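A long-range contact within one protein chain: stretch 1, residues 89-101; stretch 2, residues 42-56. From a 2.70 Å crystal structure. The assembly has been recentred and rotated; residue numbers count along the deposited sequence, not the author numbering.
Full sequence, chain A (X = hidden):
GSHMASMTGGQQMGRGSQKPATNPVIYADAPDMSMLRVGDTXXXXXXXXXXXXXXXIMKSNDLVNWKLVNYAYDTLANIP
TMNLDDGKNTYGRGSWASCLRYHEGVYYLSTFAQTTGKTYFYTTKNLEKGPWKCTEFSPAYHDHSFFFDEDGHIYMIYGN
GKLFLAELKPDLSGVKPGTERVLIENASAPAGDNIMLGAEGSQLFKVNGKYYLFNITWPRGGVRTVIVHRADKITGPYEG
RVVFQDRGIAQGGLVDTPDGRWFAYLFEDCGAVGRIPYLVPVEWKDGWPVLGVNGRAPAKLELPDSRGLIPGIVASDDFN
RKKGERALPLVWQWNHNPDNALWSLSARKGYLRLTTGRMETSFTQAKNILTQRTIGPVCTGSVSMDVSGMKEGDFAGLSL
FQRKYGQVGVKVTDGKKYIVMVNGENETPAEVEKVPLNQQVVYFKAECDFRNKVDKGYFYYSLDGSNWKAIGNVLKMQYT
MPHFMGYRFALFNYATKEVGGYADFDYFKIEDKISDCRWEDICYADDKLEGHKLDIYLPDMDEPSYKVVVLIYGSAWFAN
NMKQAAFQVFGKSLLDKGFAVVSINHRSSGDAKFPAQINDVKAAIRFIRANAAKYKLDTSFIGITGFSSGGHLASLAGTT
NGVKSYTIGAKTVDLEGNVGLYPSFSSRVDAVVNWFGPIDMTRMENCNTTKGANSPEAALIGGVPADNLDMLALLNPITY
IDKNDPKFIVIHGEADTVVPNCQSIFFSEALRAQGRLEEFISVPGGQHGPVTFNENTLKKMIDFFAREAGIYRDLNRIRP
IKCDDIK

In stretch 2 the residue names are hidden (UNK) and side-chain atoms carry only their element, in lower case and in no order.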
ATOM      1  N   ASN A  89      12.433  -1.514  21.584  1.00 84.22           N
ATOM      2  CA  ASN A  89      11.168  -2.050  21.100  1.00 80.24           C
ATOM      3  C   ASN A  89      11.151  -3.561  21.343  1.00 79.49           C
ATOM      4  O   ASN A  89      12.107  -4.119  21.875  1.00 81.95           O
ATOM      5  CB  ASN A  89      10.954  -1.717  19.621  1.00 79.30           C
ATOM      6  CG  ASN A  89      12.157  -2.060  18.768  1.00 79.90           C
ATOM      7  OD1 ASN A  89      13.090  -1.266  18.660  1.00 80.27           O
ATOM      8  ND2 ASN A  89      12.145  -3.239  18.167  1.00 78.93           N
ATOM      9  N   THR A  90      10.042  -4.198  20.962  1.00 76.35           N
ATOM     10  CA  THR A  90       9.936  -5.645  20.919  1.00 76.34           C
ATOM     11  C   THR A  90       9.027  -6.025  19.743  1.00 75.70           C
ATOM     12  O   THR A  90       8.271  -6.994  19.811  1.00 75.81           O
ATOM     13  CB  THR A  90       9.517  -6.205  22.290  1.00 75.83           C
ATOM     14  OG1 THR A  90       9.826  -7.599  22.330  1.00 75.31           O
ATOM     15  CG2 THR A  90       8.052  -5.995  22.612  1.00 74.18           C
ATOM     16  N   TYR A  91       9.133  -5.264  18.650  1.00 75.87           N
ATOM     17  CA  TYR A  91       8.436  -5.579  17.414  1.00 76.47           C
ATOM     18  C   TYR A  91       8.785  -7.016  17.006  1.00 77.30           C
ATOM     19  O   TYR A  91       9.938  -7.438  17.127  1.00 77.86           O
ATOM     20  CB  TYR A  91       8.817  -4.607  16.292  1.00 77.09           C
ATOM     21  CG  TYR A  91       8.238  -3.218  16.390  1.00 77.43           C
ATOM     22  CD1 TYR A  91       6.913  -2.964  16.068  1.00 77.20           C
ATOM     23  CD2 TYR A  91       9.028  -2.138  16.758  1.00 78.59           C
ATOM     24  CE1 TYR A  91       6.385  -1.683  16.133  1.00 77.69           C
ATOM     25  CE2 TYR A  91       8.517  -0.851  16.823  1.00 78.61           C
ATOM     26  CZ  TYR A  91       7.190  -0.620  16.508  1.00 77.90           C
ATOM     27  OH  TYR A  91       6.682   0.645  16.573  1.00 75.76           O
ATOM     28  N   GLY A  92       7.775  -7.764  16.551  1.00 77.11           N
ATOM     29  CA  GLY A  92       7.946  -9.138  16.098  1.00 77.70           C
ATOM     30  C   GLY A  92       7.880 -10.149  17.232  1.00 77.93           C
ATOM     31  O   GLY A  92       7.577 -11.312  16.990  1.00 78.36           O
ATOM     32  N   ARG A  93       8.168  -9.707  18.463  1.00 77.50           N
ATOM     33  CA  ARG A  93       8.273 -10.592  19.621  1.00 77.85           C
ATOM     34  C   ARG A  93       6.955 -10.526  20.415  1.00 74.61           C
ATOM     35  O   ARG A  93       5.902 -10.829  19.868  1.00 74.06           O
ATOM     36  CB  ARG A  93       9.539 -10.228  20.405  1.00 80.17           C
ATOM     37  CG  ARG A  93      10.836 -10.567  19.683  1.00 82.40           C
ATOM     38  CD  ARG A  93      12.015  -9.830  20.287  1.00 84.35           C
ATOM     39  NE  ARG A  93      13.292 -10.492  20.049  1.00 87.07           N
ATOM     40  CZ  ARG A  93      14.462  -9.866  19.936  1.00 88.74           C
ATOM     41  NH1 ARG A  93      14.506  -8.546  19.832  1.00 88.79           N
ATOM     42  NH2 ARG A  93      15.585 -10.564  19.919  1.00 90.32           N
ATOM     43  N   GLY A  94       7.002 -10.141  21.696  1.00 73.87           N
ATOM     44  CA  GLY A  94       5.803 -10.082  22.534  1.00 72.48           C
ATOM     45  C   GLY A  94       5.133 -11.442  22.677  1.00 72.36           C
ATOM     46  O   GLY A  94       5.785 -12.490  22.536  1.00 74.11           O
ATOM     47  N   SER A  95       3.821 -11.415  22.939  1.00 70.91           N
ATOM     48  CA  SER A  95       3.035 -12.619  23.161  1.00 70.67           C
ATOM     49  C   SER A  95       2.872 -13.393  21.848  1.00 71.13           C
ATOM     50  O   SER A  95       2.290 -12.895  20.904  1.00 71.27           O
ATOM     51  CB  SER A  95       1.700 -12.303  23.784  1.00 69.16           C
ATOM     52  OG  SER A  95       0.873 -11.568  22.902  1.00 68.57           O
ATOM     53  N   TRP A  96       3.363 -14.636  21.845  1.00 72.72           N
ATOM     54  CA  TRP A  96       3.408 -15.512  20.672  1.00 74.58           C
ATOM     55  C   TRP A  96       2.284 -16.566  20.746  1.00 74.04           C
ATOM     56  O   TRP A  96       1.257 -16.340  21.408  1.00 72.62           O
ATOM     57  CB  TRP A  96       4.823 -16.109  20.559  1.00 77.48           C
ATOM     58  CG  TRP A  96       5.729 -15.292  19.688  1.00 78.22           C
ATOM     59  CD1 TRP A  96       5.575 -13.975  19.375  1.00 78.16           C
ATOM     60  CD2 TRP A  96       6.922 -15.727  19.009  1.00 80.86           C
ATOM     61  NE1 TRP A  96       6.575 -13.568  18.540  1.00 79.32           N
ATOM     62  CE2 TRP A  96       7.421 -14.614  18.301  1.00 80.76           C
ATOM     63  CE3 TRP A  96       7.618 -16.939  18.925  1.00 82.95           C
ATOM     64  CZ2 TRP A  96       8.579 -14.674  17.527  1.00 82.33           C
ATOM     65  CZ3 TRP A  96       8.760 -17.000  18.156  1.00 84.11           C
ATOM     66  CH2 TRP A  96       9.234 -15.881  17.469  1.00 83.66           C
ATOM     67  N   ALA A  97       2.456 -17.679  20.013  1.00 74.76           N
ATOM     68  CA  ALA A  97       1.469 -18.758  19.900  1.00 73.39           C
ATOM     69  C   ALA A  97       0.917 -19.123  21.280  1.00 71.89           C
ATOM     70  O   ALA A  97       1.671 -19.347  22.224  1.00 73.03           O
ATOM     71  CB  ALA A  97       2.084 -19.962  19.232  1.00 75.30           C
ATOM     72  N   SER A  98      -0.416 -19.171  21.365  1.00 69.82           N
ATOM     73  CA  SER A  98      -1.139 -19.435  22.582  1.00 68.41           C
ATOM     74  C   SER A  98      -1.794 -20.812  22.476  1.00 68.51           C
ATOM     75  O   SER A  98      -1.851 -21.398  21.398  1.00 69.04           O
ATOM     76  CB  SER A  98      -2.162 -18.353  22.858  1.00 66.79           C
ATOM     77  OG  SER A  98      -3.145 -18.290  21.835  1.00 66.32           O
ATOM     78  N   CYS A  99      -2.276 -21.300  23.621  1.00 68.35           N
ATOM     79  CA  CYS A  99      -2.947 -22.578  23.751  1.00 68.95           C
ATOM     80  C   CYS A  99      -4.291 -22.337  24.445  1.00 67.90           C
ATOM     81  O   CYS A  99      -4.313 -21.801  25.554  1.00 67.91           O
ATOM     82  CB  CYS A  99      -2.076 -23.541  24.548  1.00 69.93           C
ATOM     83  SG  CYS A  99      -2.643 -25.260  24.500  1.00 71.39           S
ATOM     84  N   LEU A 100      -5.395 -22.694  23.774  1.00 67.61           N
ATOM     85  CA  LEU A 100      -6.751 -22.482  24.304  1.00 66.58           C
ATOM     86  C   LEU A 100      -7.431 -23.837  24.548  1.00 67.32           C
ATOM     87  O   LEU A 100      -7.553 -24.641  23.623  1.00 67.90           O
ATOM     88  CB  LEU A 100      -7.550 -21.631  23.310  1.00 65.89           C
ATOM     89  CG  LEU A 100      -9.029 -21.433  23.646  1.00 65.21           C
ATOM     90  CD1 LEU A 100      -9.202 -20.722  24.979  1.00 64.32           C
ATOM     91  CD2 LEU A 100      -9.740 -20.672  22.536  1.00 64.76           C
ATOM     92  N   ARG A 101      -7.891 -24.050  25.789  1.00 67.12           N
ATOM     93  CA  ARG A 101      -8.555 -25.303  26.220  1.00 67.83           C
ATOM     94  C   ARG A 101      -9.800 -24.984  27.053  1.00 67.12           C
ATOM     95  O   ARG A 101      -9.934 -23.877  27.583  1.00 66.19           O
ATOM     96  CB  ARG A 101      -7.638 -26.173  27.083  1.00 68.70           C
ATOM     97  CG  ARG A 101      -6.350 -26.606  26.403  1.00 69.69           C
ATOM     98  CD  ARG A 101      -6.598 -27.486  25.191  1.00 70.84           C
ATOM     99  NE  ARG A 101      -5.344 -28.118  24.760  1.00 72.01           N
ATOM    100  CZ  ARG A 101      -5.144 -28.734  23.525  1.00 73.27           C
ATOM    101  NH1 ARG A 101      -6.090 -28.802  22.565  1.00 73.46           N
ATOM    102  NH2 ARG A 101      -4.085 -29.488  23.417  1.00 74.57           N
ATOM    103  N   UNK A  42     -17.914 -21.784  18.973  1.00 68.57           N
ATOM    104  CA  UNK A  42     -16.501 -21.993  18.674  1.00 68.55           C
ATOM    105  C   UNK A  42     -15.699 -20.844  19.292  1.00 67.46           C
ATOM    106  O   UNK A  42     -16.179 -19.721  19.364  1.00 66.58           O
ATOM    107  c   UNK A  42     -16.260 -22.067  17.165  1.00 69.30           C
ATOM    108  c   UNK A  42     -16.884 -25.529  15.712  1.00 73.41           C
ATOM    109  c   UNK A  42     -18.782 -24.153  15.233  1.00 72.70           C
ATOM    110  c   UNK A  42     -16.286 -24.460  16.361  1.00 71.91           C
ATOM    111  c   UNK A  42     -18.170 -23.094  15.886  1.00 71.23           C
ATOM    112  c   UNK A  42     -16.919 -23.228  16.463  1.00 70.79           C
ATOM    113  o   UNK A  42     -18.743 -26.414  14.500  1.00 75.38           O
ATOM    114  c   UNK A  42     -18.140 -25.378  15.150  1.00 73.71           C
ATOM    115  N   UNK A  43     -14.481 -21.142  19.749  1.00 67.50           N
ATOM    116  CA  UNK A  43     -13.603 -20.138  20.324  1.00 67.02           C
ATOM    117  C   UNK A  43     -12.193 -20.318  19.770  1.00 67.72           C
ATOM    118  O   UNK A  43     -11.810 -21.407  19.365  1.00 68.91           O
ATOM    119  c   UNK A  43     -14.821 -19.658  22.512  1.00 66.12           C
ATOM    120  c   UNK A  43     -15.078 -18.296  22.485  1.00 65.26           C
ATOM    121  o   UNK A  43     -18.195 -18.085  24.359  1.00 66.43           O
ATOM    122  c   UNK A  43     -15.716 -20.478  23.180  1.00 66.35           C
ATOM    123  c   UNK A  43     -13.592 -20.223  21.850  1.00 66.57           C
ATOM    124  c   UNK A  43     -16.842 -19.962  23.799  1.00 66.29           C
ATOM    125  c   UNK A  43     -16.199 -17.763  23.098  1.00 65.16           C
ATOM    126  c   UNK A  43     -17.086 -18.600  23.755  1.00 65.58           C
ATOM    127  N   UNK A  44     -11.430 -19.224  19.782  1.00 68.01           N
ATOM    128  CA  UNK A  44     -10.135 -19.173  19.134  1.00 68.75           C
ATOM    129  C   UNK A  44      -9.307 -18.024  19.726  1.00 67.77           C
ATOM    130  O   UNK A  44      -9.714 -16.865  19.661  1.00 66.91           O
ATOM    131  s   UNK A  44      -9.356 -17.485  15.501  1.00 71.24           S
ATOM    132  c   UNK A  44      -9.031 -18.561  16.911  1.00 70.62           C
ATOM    133  c   UNK A  44     -10.305 -18.967  17.624  1.00 69.77           C
ATOM    134  c   UNK A  44      -8.155 -16.197  15.822  1.00 71.47           C
ATOM    135  N   UNK A  45      -8.152 -18.382  20.309  1.00 67.73           N
ATOM    136  CA  UNK A  45      -7.107 -17.437  20.704  1.00 67.14           C
ATOM    137  C   UNK A  45      -6.192 -17.183  19.500  1.00 67.88           C
ATOM    138  O   UNK A  45      -6.340 -17.809  18.452  1.00 68.21           O
ATOM    139  c   UNK A  45      -6.341 -17.942  21.908  1.00 67.32           C
ATOM    140  o   UNK A  45      -5.563 -19.081  21.575  1.00 68.33           O
ATOM    141  N   UNK A  46      -5.245 -16.257  19.660  1.00 68.13           N
ATOM    142  CA  UNK A  46      -4.537 -15.687  18.511  1.00 68.93           C
ATOM    143  C   UNK A  46      -3.271 -14.951  18.966  1.00 69.23           C
ATOM    144  O   UNK A  46      -3.092 -14.676  20.152  1.00 69.31           O
ATOM    145  c   UNK A  46      -5.463 -14.774  17.759  1.00 68.46           C
ATOM    146  o   UNK A  46      -5.066 -14.659  16.408  1.00 69.30           O
ATOM    147  N   UNK A  47      -2.397 -14.649  18.001  1.00 70.00           N
ATOM    148  CA  UNK A  47      -1.159 -13.901  18.236  1.00 70.89           C
ATOM    149  C   UNK A  47      -1.282 -12.491  17.637  1.00 70.31           C
ATOM    150  O   UNK A  47      -1.710 -12.327  16.486  1.00 70.18           O
ATOM    151  o   UNK A  47       0.165 -15.931  18.252  1.00 74.41           O
ATOM    152  c   UNK A  47       0.054 -14.639  17.654  1.00 72.94           C
ATOM    153  c   UNK A  47       1.353 -13.900  17.877  1.00 73.76           C
ATOM    154  N   UNK A  48      -0.930 -11.485  18.453  1.00 69.92           N
ATOM    155  CA  UNK A  48      -0.754 -10.091  18.032  1.00 69.20           C
ATOM    156  C   UNK A  48       0.595  -9.542  18.518  1.00 69.58           C
ATOM    157  O   UNK A  48       0.859  -8.348  18.359  1.00 69.78           O
ATOM    158  o   UNK A  48      -1.826  -9.209  19.989  1.00 67.72           O
ATOM    159  c   UNK A  48      -3.242  -9.629  18.065  1.00 67.43           C
ATOM    160  c   UNK A  48      -1.880  -9.196  18.560  1.00 67.73           C
ATOM    161  N   UNK A  49       1.432 -10.410  19.099  1.00 70.45           N
ATOM    162  CA  UNK A  49       2.807 -10.093  19.474  1.00 70.85           C
ATOM    163  C   UNK A  49       2.830  -8.836  20.356  1.00 69.99           C
ATOM    164  O   UNK A  49       2.375  -8.874  21.504  1.00 70.92           O
ATOM    165  s   UNK A  49       4.283 -10.918  15.711  1.00 74.53           S
ATOM    166  c   UNK A  49       3.914 -11.189  17.461  1.00 73.39           C
ATOM    167  c   UNK A  49       4.093 -12.588  15.088  1.00 75.91           C
ATOM    168  c   UNK A  49       3.669  -9.900  18.218  1.00 71.67           C
ATOM    169  N   UNK A  50       3.289  -7.715  19.783  1.00 69.86           N
ATOM    170  CA  UNK A  50       3.690  -6.524  20.530  1.00 69.72           C
ATOM    171  C   UNK A  50       2.519  -5.549  20.704  1.00 68.58           C
ATOM    172  O   UNK A  50       2.715  -4.462  21.234  1.00 68.55           O
ATOM    173  n   UNK A  50       3.883  -4.709  16.502  1.00 70.80           N
ATOM    174  c   UNK A  50       3.827  -4.539  17.857  1.00 70.17           C
ATOM    175  c   UNK A  50       4.651  -5.768  16.234  1.00 71.27           C
ATOM    176  c   UNK A  50       4.591  -5.501  18.411  1.00 70.51           C
ATOM    177  c   UNK A  50       4.872  -5.837  19.836  1.00 70.61           C
ATOM    178  n   UNK A  50       5.078  -6.261  17.372  1.00 71.34           N
ATOM    179  N   UNK A  51       1.316  -5.936  20.265  1.00 67.93           N
ATOM    180  CA  UNK A  51       0.124  -5.107  20.430  1.00 67.16           C
ATOM    181  C   UNK A  51      -0.389  -5.191  21.874  1.00 66.48           C
ATOM    182  O   UNK A  51      -0.145  -6.160  22.585  1.00 67.14           O
ATOM    183  c   UNK A  51      -1.376  -3.004  17.178  1.00 68.35           C
ATOM    184  s   UNK A  51       0.111  -3.969  17.433  1.00 68.62           S
ATOM    185  c   UNK A  51      -0.608  -5.534  18.016  1.00 67.52           C
ATOM    186  c   UNK A  51      -0.999  -5.537  19.480  1.00 67.06           C
ATOM    187  N   UNK A  52      -1.130  -4.153  22.267  1.00 65.72           N
ATOM    188  CA  UNK A  52      -1.732  -4.006  23.576  1.00 65.25           C
ATOM    189  C   UNK A  52      -3.163  -3.497  23.400  1.00 64.52           C
ATOM    190  O   UNK A  52      -3.351  -2.403  22.867  1.00 64.28           O
ATOM    191  o   UNK A  52      -1.645  -2.572  25.530  1.00 66.39           O
ATOM    192  c   UNK A  52      -0.905  -3.067  24.422  1.00 66.24           C
ATOM    193  N   UNK A  53      -4.169  -4.273  23.839  1.00 63.68           N
ATOM    194  CA  UNK A  53      -4.041  -5.525  24.575  1.00 63.57           C
ATOM    195  C   UNK A  53      -3.569  -6.724  23.733  1.00 63.52           C
ATOM    196  O   UNK A  53      -3.437  -6.609  22.501  1.00 63.04           O
ATOM    197  c   UNK A  53      -5.585  -3.925  23.643  1.00 63.47           C
ATOM    198  c   UNK A  53      -5.461  -5.783  25.099  1.00 63.07           C
ATOM    199  c   UNK A  53      -6.344  -5.168  24.057  1.00 63.03           C
ATOM    200  N   UNK A  54      -3.327  -7.855  24.426  1.00 63.57           N
ATOM    201  CA  UNK A  54      -2.676  -9.054  23.872  1.00 64.06           C
ATOM    202  C   UNK A  54      -3.558 -10.293  23.920  1.00 63.93           C
ATOM    203  O   UNK A  54      -4.530 -10.348  24.673  1.00 63.24           O
ATOM    204  N   UNK A  55      -3.181 -11.295  23.112  1.00 64.57           N
ATOM    205  CA  UNK A  55      -3.870 -12.595  22.961  1.00 65.26           C
ATOM    206  C   UNK A  55      -5.369 -12.355  22.781  1.00 64.41           C
ATOM    207  O   UNK A  55      -6.145 -12.516  23.719  1.00 64.20           O
ATOM    208  c   UNK A  55      -4.028 -14.979  23.809  1.00 65.99           C
ATOM    209  c   UNK A  55      -2.127 -13.546  24.559  1.00 66.33           C
ATOM    210  c   UNK A  55      -3.588 -13.558  24.135  1.00 65.47           C
ATOM    211  N   UNK A  56      -5.822 -11.943  21.575  1.00 64.72           N
ATOM    212  CA  UNK A  56      -7.251 -11.775  21.311  1.00 63.90           C
ATOM    213  C   UNK A  56      -8.000 -13.110  21.197  1.00 64.15           C
ATOM    214  O   UNK A  56      -7.547 -14.012  20.495  1.00 64.54           O
ATOM    215  c   UNK A  56      -7.299 -11.031  19.967  1.00 63.86           C
ATOM    216  c   UNK A  56      -4.988 -11.577  20.418  1.00 64.94           C
ATOM    217  c   UNK A  56      -5.983 -11.359  19.298  1.00 64.66           C
TER

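Position 42 carries one carbon and a six-carbon ring bearing an oxygen, out of reach of stretch 1: Tyr42. Position 43 has the same atoms; its CB lies 3.9 Å from CD2 of Leu100, while the ring leads away. It is Tyr43. At 44, two carbons, a sulfur and a last carbon form an unbranched chain, with its CA-to-CB bond pointing away: Met44. Position 45 has one carbon and one oxygen, and that oxygen is 2.6 Å from OG of Ser98. This is Ser45, and the two OG atoms share a hydrogen bond that either could donate.

Position 46 repeats one carbon and one oxygen, but with its CA-to-CB bond pointing away: Ser46. At 47 a carbon carries an oxygen and a carbon, facing stretch 1; the methyl sits 3.3 Å from O of Ser95. The atoms alone fit threonine, Thr47. Position 48 has the same branched set with its CA-to-CB bond pointing away, hence Thr48, whose O accepts from N of position 51 (3.1 Å) in a type II' turn.

At 49 the unbranched chain of two carbons, sulfur and carbon brings its second carbon 3.7 Å from NE1 of Trp96 and its sulfur 3.6 Å from O of Gly92: Met49. Its backbone makes the single antiparallel bridge, with N of Ser95 giving to O of Met49 at 3.3 Å and N of Met49 giving a weak bond to O of Ser95 at 3.2 Å. Position 50 is one carbon and a five-membered ring with two nitrogens; one ring nitrogen lies 3.2 Å from N of Gly92, and the edge of the Tyr91 ring meets the ring's face. This is His50, and that nitrogen, ND1, is the acceptor of a hydrogen bond from N of Gly92.

Position 51, again two carbons, sulfur and carbon, makes no contact: Met51. Position 52, one carbon and one oxygen, is out of reach: Ser52. At 53 three carbons close onto the backbone N after a cis peptide: Pro53. Position 54 has no side-chain atoms: Gly54. At 55 a carbon carries two more, one of them 4.0 Å from OG of Ser95 and the other 4.0 Å from OG of Ser98: Val55, where the chain turns a corner. Position 56 closes three carbons onto N, out of reach: Pro56.

The contact works by pairing two turns. The type II turn from Thr90 to Arg93 offers the N of Gly92 to His50, while the neighbouring bridge fixes Met49 against Ser95. Gly94 fits tightly here: an ideal CB would sit 2.5 Å from O of Met49, a clash. Farther along, the serine pair and Leu100 extend the contact toward the strand at Tyr43.

Stretch 2 (42-56) YYMSSTTMHMSPGVP
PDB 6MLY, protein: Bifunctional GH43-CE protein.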